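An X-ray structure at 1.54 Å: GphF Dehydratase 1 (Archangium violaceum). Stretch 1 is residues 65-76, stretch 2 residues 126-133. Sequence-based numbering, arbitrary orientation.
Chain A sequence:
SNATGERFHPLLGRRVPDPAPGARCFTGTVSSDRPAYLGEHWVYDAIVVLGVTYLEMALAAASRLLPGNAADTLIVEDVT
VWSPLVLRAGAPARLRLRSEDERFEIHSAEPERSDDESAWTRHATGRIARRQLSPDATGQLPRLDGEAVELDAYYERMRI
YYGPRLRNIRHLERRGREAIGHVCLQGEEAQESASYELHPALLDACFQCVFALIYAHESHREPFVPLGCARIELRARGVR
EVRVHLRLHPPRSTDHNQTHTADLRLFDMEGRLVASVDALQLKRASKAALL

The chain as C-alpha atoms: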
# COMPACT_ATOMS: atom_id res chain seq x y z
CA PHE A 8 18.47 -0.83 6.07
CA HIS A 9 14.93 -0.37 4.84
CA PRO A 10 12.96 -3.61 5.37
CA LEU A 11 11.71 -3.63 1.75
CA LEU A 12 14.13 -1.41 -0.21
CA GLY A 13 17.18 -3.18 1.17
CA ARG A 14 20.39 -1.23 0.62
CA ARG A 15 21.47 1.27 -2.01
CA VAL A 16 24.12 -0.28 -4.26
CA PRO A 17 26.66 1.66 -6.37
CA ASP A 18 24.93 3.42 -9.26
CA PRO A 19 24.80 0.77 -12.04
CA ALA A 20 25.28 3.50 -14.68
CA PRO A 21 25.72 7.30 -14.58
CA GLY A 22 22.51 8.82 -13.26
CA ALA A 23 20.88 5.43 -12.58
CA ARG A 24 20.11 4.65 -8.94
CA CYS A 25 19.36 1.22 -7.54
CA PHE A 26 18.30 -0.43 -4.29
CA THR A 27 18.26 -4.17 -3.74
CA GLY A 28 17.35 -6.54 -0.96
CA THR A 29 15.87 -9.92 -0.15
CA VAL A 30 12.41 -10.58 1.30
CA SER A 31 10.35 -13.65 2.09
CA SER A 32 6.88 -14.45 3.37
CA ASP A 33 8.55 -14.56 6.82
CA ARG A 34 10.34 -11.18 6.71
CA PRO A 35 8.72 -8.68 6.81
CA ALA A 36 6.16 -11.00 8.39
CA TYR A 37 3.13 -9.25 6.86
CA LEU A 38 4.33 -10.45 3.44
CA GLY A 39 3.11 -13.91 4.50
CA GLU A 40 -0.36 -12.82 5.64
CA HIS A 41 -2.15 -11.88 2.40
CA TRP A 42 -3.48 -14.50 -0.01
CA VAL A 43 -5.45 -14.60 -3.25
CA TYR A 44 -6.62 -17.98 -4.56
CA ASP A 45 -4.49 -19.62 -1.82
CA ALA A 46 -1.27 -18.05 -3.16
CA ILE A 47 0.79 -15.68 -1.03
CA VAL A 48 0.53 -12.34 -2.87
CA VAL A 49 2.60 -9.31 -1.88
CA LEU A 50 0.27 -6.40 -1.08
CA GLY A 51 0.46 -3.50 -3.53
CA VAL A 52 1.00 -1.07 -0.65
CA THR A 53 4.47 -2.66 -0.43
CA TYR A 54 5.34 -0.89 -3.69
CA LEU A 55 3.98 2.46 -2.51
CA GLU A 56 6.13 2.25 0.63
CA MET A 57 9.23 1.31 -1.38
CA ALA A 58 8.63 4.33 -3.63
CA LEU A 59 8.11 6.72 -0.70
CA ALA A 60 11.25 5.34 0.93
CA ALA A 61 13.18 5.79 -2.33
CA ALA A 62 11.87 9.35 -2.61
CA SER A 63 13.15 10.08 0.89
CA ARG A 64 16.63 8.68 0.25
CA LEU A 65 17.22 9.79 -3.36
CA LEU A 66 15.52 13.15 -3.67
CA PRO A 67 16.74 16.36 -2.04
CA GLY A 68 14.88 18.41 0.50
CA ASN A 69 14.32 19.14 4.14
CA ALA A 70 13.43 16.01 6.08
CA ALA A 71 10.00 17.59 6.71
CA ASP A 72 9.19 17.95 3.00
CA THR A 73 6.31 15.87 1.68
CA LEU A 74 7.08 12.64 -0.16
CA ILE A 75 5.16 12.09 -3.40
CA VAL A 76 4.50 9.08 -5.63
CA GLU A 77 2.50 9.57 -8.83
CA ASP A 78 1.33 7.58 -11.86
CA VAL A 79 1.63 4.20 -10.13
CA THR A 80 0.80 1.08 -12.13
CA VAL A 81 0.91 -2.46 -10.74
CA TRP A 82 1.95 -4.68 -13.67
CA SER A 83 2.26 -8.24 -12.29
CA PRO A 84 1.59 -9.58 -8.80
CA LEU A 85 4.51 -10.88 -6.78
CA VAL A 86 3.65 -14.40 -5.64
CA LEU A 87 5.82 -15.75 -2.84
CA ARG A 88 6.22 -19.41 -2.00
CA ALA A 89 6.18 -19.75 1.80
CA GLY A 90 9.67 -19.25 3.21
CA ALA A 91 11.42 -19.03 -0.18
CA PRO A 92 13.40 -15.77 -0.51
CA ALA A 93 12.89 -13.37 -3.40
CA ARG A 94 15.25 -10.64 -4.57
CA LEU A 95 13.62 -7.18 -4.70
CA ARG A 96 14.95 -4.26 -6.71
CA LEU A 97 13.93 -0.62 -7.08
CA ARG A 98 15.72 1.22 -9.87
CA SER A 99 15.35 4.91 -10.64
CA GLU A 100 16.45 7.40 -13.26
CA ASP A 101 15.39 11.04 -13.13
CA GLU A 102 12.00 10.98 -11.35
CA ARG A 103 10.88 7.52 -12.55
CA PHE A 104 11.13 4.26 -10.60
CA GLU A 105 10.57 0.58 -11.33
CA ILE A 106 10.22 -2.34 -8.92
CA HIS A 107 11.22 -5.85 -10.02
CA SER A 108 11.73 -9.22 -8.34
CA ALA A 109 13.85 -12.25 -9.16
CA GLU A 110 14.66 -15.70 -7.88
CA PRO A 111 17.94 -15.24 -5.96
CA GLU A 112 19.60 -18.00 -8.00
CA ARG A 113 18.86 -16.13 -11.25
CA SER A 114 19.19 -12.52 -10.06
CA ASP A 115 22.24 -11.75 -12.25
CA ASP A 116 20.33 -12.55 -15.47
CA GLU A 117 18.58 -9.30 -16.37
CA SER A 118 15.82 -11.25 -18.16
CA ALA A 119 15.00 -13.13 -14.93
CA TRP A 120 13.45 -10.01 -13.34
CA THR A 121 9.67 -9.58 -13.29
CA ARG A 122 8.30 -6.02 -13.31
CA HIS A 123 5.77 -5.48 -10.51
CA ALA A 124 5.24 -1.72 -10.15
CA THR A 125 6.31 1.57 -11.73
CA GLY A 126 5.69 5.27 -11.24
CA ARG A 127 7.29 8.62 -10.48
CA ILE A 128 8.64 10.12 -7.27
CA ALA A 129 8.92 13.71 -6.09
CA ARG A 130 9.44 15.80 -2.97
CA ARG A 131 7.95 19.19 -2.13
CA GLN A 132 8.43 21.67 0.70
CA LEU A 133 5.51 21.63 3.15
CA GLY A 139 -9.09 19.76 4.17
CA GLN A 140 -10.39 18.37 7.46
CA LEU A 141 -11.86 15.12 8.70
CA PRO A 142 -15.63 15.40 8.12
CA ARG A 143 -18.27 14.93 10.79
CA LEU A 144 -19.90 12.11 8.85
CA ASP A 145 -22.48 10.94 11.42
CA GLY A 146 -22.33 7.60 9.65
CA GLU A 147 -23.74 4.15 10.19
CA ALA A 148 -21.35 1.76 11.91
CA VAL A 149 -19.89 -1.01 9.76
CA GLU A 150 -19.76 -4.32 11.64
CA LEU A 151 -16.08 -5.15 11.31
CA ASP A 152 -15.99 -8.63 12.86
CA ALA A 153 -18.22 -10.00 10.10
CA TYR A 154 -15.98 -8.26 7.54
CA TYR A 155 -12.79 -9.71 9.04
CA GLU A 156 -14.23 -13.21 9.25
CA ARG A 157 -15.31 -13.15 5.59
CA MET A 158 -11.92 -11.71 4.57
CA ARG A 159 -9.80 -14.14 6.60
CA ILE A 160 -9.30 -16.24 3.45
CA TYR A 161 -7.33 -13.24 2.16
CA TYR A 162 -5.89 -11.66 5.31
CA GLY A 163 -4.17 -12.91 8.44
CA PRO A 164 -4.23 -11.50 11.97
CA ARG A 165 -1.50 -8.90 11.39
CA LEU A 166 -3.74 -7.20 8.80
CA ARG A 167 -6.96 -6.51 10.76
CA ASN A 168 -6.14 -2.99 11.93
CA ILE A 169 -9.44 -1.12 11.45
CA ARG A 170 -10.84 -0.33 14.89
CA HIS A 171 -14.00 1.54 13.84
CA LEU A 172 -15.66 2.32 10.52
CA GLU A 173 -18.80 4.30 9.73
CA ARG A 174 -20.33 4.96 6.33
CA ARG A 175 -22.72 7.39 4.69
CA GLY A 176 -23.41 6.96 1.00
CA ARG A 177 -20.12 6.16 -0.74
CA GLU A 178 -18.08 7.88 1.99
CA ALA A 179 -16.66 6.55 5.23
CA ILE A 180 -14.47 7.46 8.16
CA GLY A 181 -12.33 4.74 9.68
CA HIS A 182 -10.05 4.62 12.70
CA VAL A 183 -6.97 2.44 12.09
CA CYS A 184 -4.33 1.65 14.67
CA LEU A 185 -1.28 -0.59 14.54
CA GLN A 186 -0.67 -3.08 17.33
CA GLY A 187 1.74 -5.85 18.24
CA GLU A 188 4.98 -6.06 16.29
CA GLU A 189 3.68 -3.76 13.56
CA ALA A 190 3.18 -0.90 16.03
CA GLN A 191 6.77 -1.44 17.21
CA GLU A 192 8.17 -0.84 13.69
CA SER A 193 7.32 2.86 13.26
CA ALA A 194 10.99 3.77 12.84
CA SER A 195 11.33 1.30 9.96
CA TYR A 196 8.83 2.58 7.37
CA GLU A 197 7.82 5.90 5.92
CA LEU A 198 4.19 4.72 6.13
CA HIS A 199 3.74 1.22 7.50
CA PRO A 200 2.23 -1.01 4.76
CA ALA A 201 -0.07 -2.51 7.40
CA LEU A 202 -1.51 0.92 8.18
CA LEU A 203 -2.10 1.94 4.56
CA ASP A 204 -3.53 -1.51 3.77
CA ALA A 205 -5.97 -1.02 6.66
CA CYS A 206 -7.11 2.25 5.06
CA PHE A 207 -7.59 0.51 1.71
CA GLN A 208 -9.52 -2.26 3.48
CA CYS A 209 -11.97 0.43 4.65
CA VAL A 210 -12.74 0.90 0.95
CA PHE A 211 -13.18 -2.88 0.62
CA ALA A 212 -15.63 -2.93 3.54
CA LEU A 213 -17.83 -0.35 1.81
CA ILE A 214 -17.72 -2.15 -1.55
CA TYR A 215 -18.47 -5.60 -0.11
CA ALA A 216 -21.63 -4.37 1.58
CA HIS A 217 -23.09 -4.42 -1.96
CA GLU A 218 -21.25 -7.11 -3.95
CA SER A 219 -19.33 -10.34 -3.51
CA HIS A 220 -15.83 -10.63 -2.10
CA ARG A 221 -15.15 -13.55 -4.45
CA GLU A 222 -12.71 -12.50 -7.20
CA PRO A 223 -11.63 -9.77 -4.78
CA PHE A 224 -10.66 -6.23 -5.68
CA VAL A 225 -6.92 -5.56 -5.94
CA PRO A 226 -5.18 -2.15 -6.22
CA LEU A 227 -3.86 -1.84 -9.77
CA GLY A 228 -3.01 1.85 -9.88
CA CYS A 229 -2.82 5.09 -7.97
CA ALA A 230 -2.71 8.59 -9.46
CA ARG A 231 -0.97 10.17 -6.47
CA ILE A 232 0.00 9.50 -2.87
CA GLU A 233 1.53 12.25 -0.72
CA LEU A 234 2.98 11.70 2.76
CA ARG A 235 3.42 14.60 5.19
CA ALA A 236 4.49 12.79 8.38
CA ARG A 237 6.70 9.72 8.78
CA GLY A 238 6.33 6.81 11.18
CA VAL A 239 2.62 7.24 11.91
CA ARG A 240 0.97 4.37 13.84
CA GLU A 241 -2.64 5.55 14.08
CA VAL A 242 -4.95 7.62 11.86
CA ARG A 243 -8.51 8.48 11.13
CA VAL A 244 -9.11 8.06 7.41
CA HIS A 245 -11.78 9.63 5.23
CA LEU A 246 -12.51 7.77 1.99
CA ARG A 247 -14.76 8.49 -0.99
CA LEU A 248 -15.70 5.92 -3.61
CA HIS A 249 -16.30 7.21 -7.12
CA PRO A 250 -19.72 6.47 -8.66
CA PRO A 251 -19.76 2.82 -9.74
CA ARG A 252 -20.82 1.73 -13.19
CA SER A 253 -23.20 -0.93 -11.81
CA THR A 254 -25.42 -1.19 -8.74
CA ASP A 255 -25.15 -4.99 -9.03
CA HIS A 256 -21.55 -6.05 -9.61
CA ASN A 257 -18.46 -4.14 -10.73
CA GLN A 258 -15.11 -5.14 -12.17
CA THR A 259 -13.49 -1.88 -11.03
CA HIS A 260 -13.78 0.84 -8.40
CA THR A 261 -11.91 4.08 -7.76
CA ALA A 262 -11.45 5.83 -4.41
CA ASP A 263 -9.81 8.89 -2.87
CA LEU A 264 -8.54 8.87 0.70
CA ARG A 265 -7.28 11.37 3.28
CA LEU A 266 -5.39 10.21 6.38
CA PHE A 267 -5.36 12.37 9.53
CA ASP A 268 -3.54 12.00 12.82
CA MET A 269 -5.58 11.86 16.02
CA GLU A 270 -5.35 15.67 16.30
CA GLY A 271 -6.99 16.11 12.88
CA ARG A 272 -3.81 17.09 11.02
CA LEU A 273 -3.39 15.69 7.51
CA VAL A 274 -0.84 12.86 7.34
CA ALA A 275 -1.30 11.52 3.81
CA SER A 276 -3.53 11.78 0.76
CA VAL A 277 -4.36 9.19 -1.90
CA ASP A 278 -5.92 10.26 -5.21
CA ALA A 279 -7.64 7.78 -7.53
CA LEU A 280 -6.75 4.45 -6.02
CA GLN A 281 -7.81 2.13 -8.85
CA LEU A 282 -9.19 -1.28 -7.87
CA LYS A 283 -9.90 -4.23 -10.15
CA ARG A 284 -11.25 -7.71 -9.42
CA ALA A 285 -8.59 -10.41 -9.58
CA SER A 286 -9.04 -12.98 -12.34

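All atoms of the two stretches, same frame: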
# COMPACT_ATOMS: atom_id res chain seq x y z
N LEU A 65 16.60 9.33 -2.12
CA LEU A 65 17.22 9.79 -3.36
C LEU A 65 17.00 11.27 -3.64
O LEU A 65 17.85 11.91 -4.26
CB LEU A 65 16.69 9.00 -4.56
CG LEU A 65 17.04 7.52 -4.63
CD1 LEU A 65 16.44 6.90 -5.88
CD2 LEU A 65 18.55 7.34 -4.60
N LEU A 66 15.86 11.81 -3.22
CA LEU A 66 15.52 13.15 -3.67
C LEU A 66 15.85 14.18 -2.60
O LEU A 66 15.67 13.91 -1.40
CB LEU A 66 14.04 13.24 -4.01
CG LEU A 66 13.61 12.33 -5.17
CD1 LEU A 66 12.12 12.43 -5.40
CD2 LEU A 66 14.37 12.68 -6.45
N PRO A 67 16.32 15.35 -3.01
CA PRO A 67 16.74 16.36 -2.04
C PRO A 67 15.56 17.05 -1.37
O PRO A 67 14.44 17.11 -1.90
CB PRO A 67 17.51 17.37 -2.90
CG PRO A 67 16.80 17.30 -4.22
CD PRO A 67 16.44 15.84 -4.40
N GLY A 68 15.84 17.58 -0.20
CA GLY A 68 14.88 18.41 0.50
C GLY A 68 15.09 18.35 1.99
O GLY A 68 15.86 17.53 2.51
N ASN A 69 14.41 19.26 2.69
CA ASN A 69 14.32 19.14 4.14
C ASN A 69 13.65 17.82 4.49
O ASN A 69 12.80 17.32 3.75
CB ASN A 69 13.52 20.31 4.73
CG ASN A 69 13.88 21.64 4.11
OD1 ASN A 69 14.87 22.26 4.50
ND2 ASN A 69 13.07 22.09 3.16
N ALA A 70 14.04 17.26 5.64
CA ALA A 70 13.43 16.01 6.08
C ALA A 70 11.91 16.14 6.16
O ALA A 70 11.18 15.19 5.87
CB ALA A 70 14.00 15.60 7.44
N ALA A 71 11.42 17.33 6.52
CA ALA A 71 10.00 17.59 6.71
C ALA A 71 9.23 17.80 5.41
O ALA A 71 8.01 17.97 5.46
CB ALA A 71 9.82 18.82 7.60
N ASP A 72 9.91 17.82 4.26
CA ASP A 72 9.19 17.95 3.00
C ASP A 72 8.28 16.75 2.78
O ASP A 72 8.53 15.65 3.29
CB ASP A 72 10.16 18.10 1.84
CG ASP A 72 10.92 19.41 1.87
OD1 ASP A 72 11.83 19.58 1.03
OD2 ASP A 72 10.63 20.25 2.75
N THR A 73 7.21 16.97 2.02
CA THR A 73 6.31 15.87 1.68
C THR A 73 6.96 14.93 0.68
O THR A 73 7.74 15.35 -0.19
CB THR A 73 5.00 16.41 1.10
OG1 THR A 73 5.22 16.80 -0.26
CG2 THR A 73 4.50 17.61 1.90
N LEU A 74 6.66 13.64 0.80
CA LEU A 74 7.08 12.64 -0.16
C LEU A 74 5.92 12.32 -1.10
O LEU A 74 4.79 12.16 -0.65
CB LEU A 74 7.54 11.36 0.55
CG LEU A 74 8.59 11.47 1.65
CD1 LEU A 74 8.78 10.14 2.36
CD2 LEU A 74 9.90 11.94 1.05
N ILE A 75 6.21 12.22 -2.39
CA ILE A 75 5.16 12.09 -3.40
C ILE A 75 5.46 10.89 -4.30
O ILE A 75 6.60 10.69 -4.74
CB ILE A 75 5.04 13.37 -4.24
CG1 ILE A 75 4.69 14.56 -3.34
CG2 ILE A 75 4.00 13.19 -5.32
CD1 ILE A 75 5.16 15.90 -3.90
N VAL A 76 4.43 10.09 -4.58
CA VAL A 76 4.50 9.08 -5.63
C VAL A 76 3.32 9.32 -6.55
O VAL A 76 2.19 9.50 -6.08
CB VAL A 76 4.48 7.64 -5.06
CG1 VAL A 76 4.88 6.65 -6.15
CG2 VAL A 76 5.40 7.49 -3.86
N GLY A 126 6.30 3.96 -11.45
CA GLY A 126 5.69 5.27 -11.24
C GLY A 126 6.75 6.34 -11.19
O GLY A 126 7.88 6.14 -11.65
N ARG A 127 6.39 7.48 -10.60
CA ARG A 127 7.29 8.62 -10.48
C ARG A 127 7.34 9.07 -9.03
O ARG A 127 6.39 8.87 -8.28
CB ARG A 127 6.85 9.77 -11.38
CG ARG A 127 6.61 9.36 -12.81
CD ARG A 127 5.88 10.46 -13.57
NE ARG A 127 5.26 9.93 -14.78
CZ ARG A 127 5.90 9.77 -15.94
NH1 ARG A 127 7.18 10.08 -16.03
NH2 ARG A 127 5.25 9.29 -16.99
N ILE A 128 8.47 9.65 -8.63
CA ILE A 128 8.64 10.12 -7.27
C ILE A 128 9.00 11.60 -7.29
O ILE A 128 9.59 12.11 -8.25
CB ILE A 128 9.70 9.32 -6.48
CG1 ILE A 128 10.99 9.17 -7.29
CG2 ILE A 128 9.15 7.95 -6.05
CD1 ILE A 128 12.13 8.56 -6.49
N ALA A 129 8.63 12.29 -6.22
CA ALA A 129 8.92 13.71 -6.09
C ALA A 129 8.91 14.07 -4.61
O ALA A 129 8.53 13.26 -3.75
CB ALA A 129 7.92 14.57 -6.87
N ARG A 130 9.35 15.29 -4.32
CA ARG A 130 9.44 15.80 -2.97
C ARG A 130 9.17 17.29 -3.04
O ARG A 130 9.65 17.98 -3.94
CB ARG A 130 10.83 15.51 -2.39
CG ARG A 130 10.94 15.63 -0.90
CD ARG A 130 12.10 14.78 -0.44
NE ARG A 130 12.49 15.09 0.92
CZ ARG A 130 13.47 14.47 1.56
NH1 ARG A 130 14.14 13.49 0.96
NH2 ARG A 130 13.77 14.80 2.81
N ARG A 131 8.36 17.79 -2.10
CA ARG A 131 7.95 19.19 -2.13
C ARG A 131 7.98 19.76 -0.72
O ARG A 131 7.62 19.08 0.24
CB ARG A 131 6.54 19.34 -2.72
CG ARG A 131 6.07 20.78 -2.82
CD ARG A 131 4.68 20.90 -3.41
NE ARG A 131 3.63 20.47 -2.49
CZ ARG A 131 2.91 19.36 -2.63
NH1 ARG A 131 3.14 18.57 -3.66
NH2 ARG A 131 1.97 19.05 -1.75
N GLN A 132 8.40 21.02 -0.60
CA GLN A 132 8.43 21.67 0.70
C GLN A 132 7.01 21.86 1.22
O GLN A 132 6.09 22.18 0.45
CB GLN A 132 9.17 23.00 0.62
CG GLN A 132 9.99 23.31 1.86
CD GLN A 132 11.11 24.31 1.61
OE1 GLN A 132 11.77 24.27 0.57
NE2 GLN A 132 11.32 25.22 2.56
N LEU A 133 6.83 21.67 2.52
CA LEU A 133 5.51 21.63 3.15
C LEU A 133 4.66 22.88 2.91
O LEU A 133 5.16 24.00 2.89
CB LEU A 133 5.67 21.39 4.65
CG LEU A 133 6.75 22.22 5.36
CD1 LEU A 133 6.18 23.51 5.94
CD2 LEU A 133 7.45 21.39 6.43

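Residues 73-76 and 126-131 run antiparallel as neighbouring strands, and their backbones set the frame for the side chains. Thr 73 N donates to Arg 131 O (2.8 Å) and Arg 131 N to Thr 73 O (3.2 Å); two residues on, Ile 75 N donates to Ala 129 O (2.9 Å) and Ala 129 N to Ile 75 O (3.0 Å). Between these pairs, Leu 74 faces Arg 130 without backbone hydrogen bonds, and a CA-H...O contact from Arg 130 CA to Thr 73 O (3.3 Å) helps fill the gap.

The register places Leu 74, Val 76, Ile 128 and Arg 130 on one face of the sheet and Thr 73, Ile 75, Ala 129 and Arg 131 on the other. On the first face, Arg 130 dominates, burying more surface than any other residue of the contact. Its side chain is fully extended, with chi1 to chi3 all t and chi4 at 179°, and this reach carries the guanidinium past Asp 72 CB and Leu 74 CD2, to the carbonyls of Leu 66 and Asn 69 in the loop that precedes the strand. There Arg 130 NH2 donates to Asn 69 O (2.9 Å), while Arg 130 NH1 lies 2.8 Å from Leu 66 O. Gly 68 O lies over one face of the guanidinium and Leu 74 CD2 over the opposite face, so the flat group is sandwiched between peptide and methyl. The fit has a cost: NE is buried without a partner, and Asp 72 OD1, 4.5 Å from Arg 130 NE, is too distant for a salt bridge.

The carboxylate of Asp 72 instead hydrogen-bonds within its own loop. With chi1 m, Asp 72 accepts a hydrogen bond at OD2 from Asn 69 ND2 (3.1 Å), bracing the type I turn from Asn 69 to Asp 72, in which Asp 72 N also donates to Asn 69 O (3.0 Å). That carbonyl therefore serves both the turn and Arg 130. At Gly 68, the backbone angles themselves call for glycine, and a CB would come within 2.4 Å of Asp 72 OD1.

Leu 66, in the m,t rotamer, points toward the second strand and lays CD1 against its backbone, 3.5 Å from Ala 129 CA, and against the side chain of Ile 128, with Leu 66 CD1 to Ile 128 CG1 at 3.9 Å.

On the other face, the small side chain of Ala 129 packs against Ile 75, CB to CB at 4.1 Å. Arg 131 is extended through chi2 but turns at chi3 (p), bringing NH1 to 3.4 Å from Ile 75 CD1 and placing Thr 73 OG1 over one face of its guanidinium.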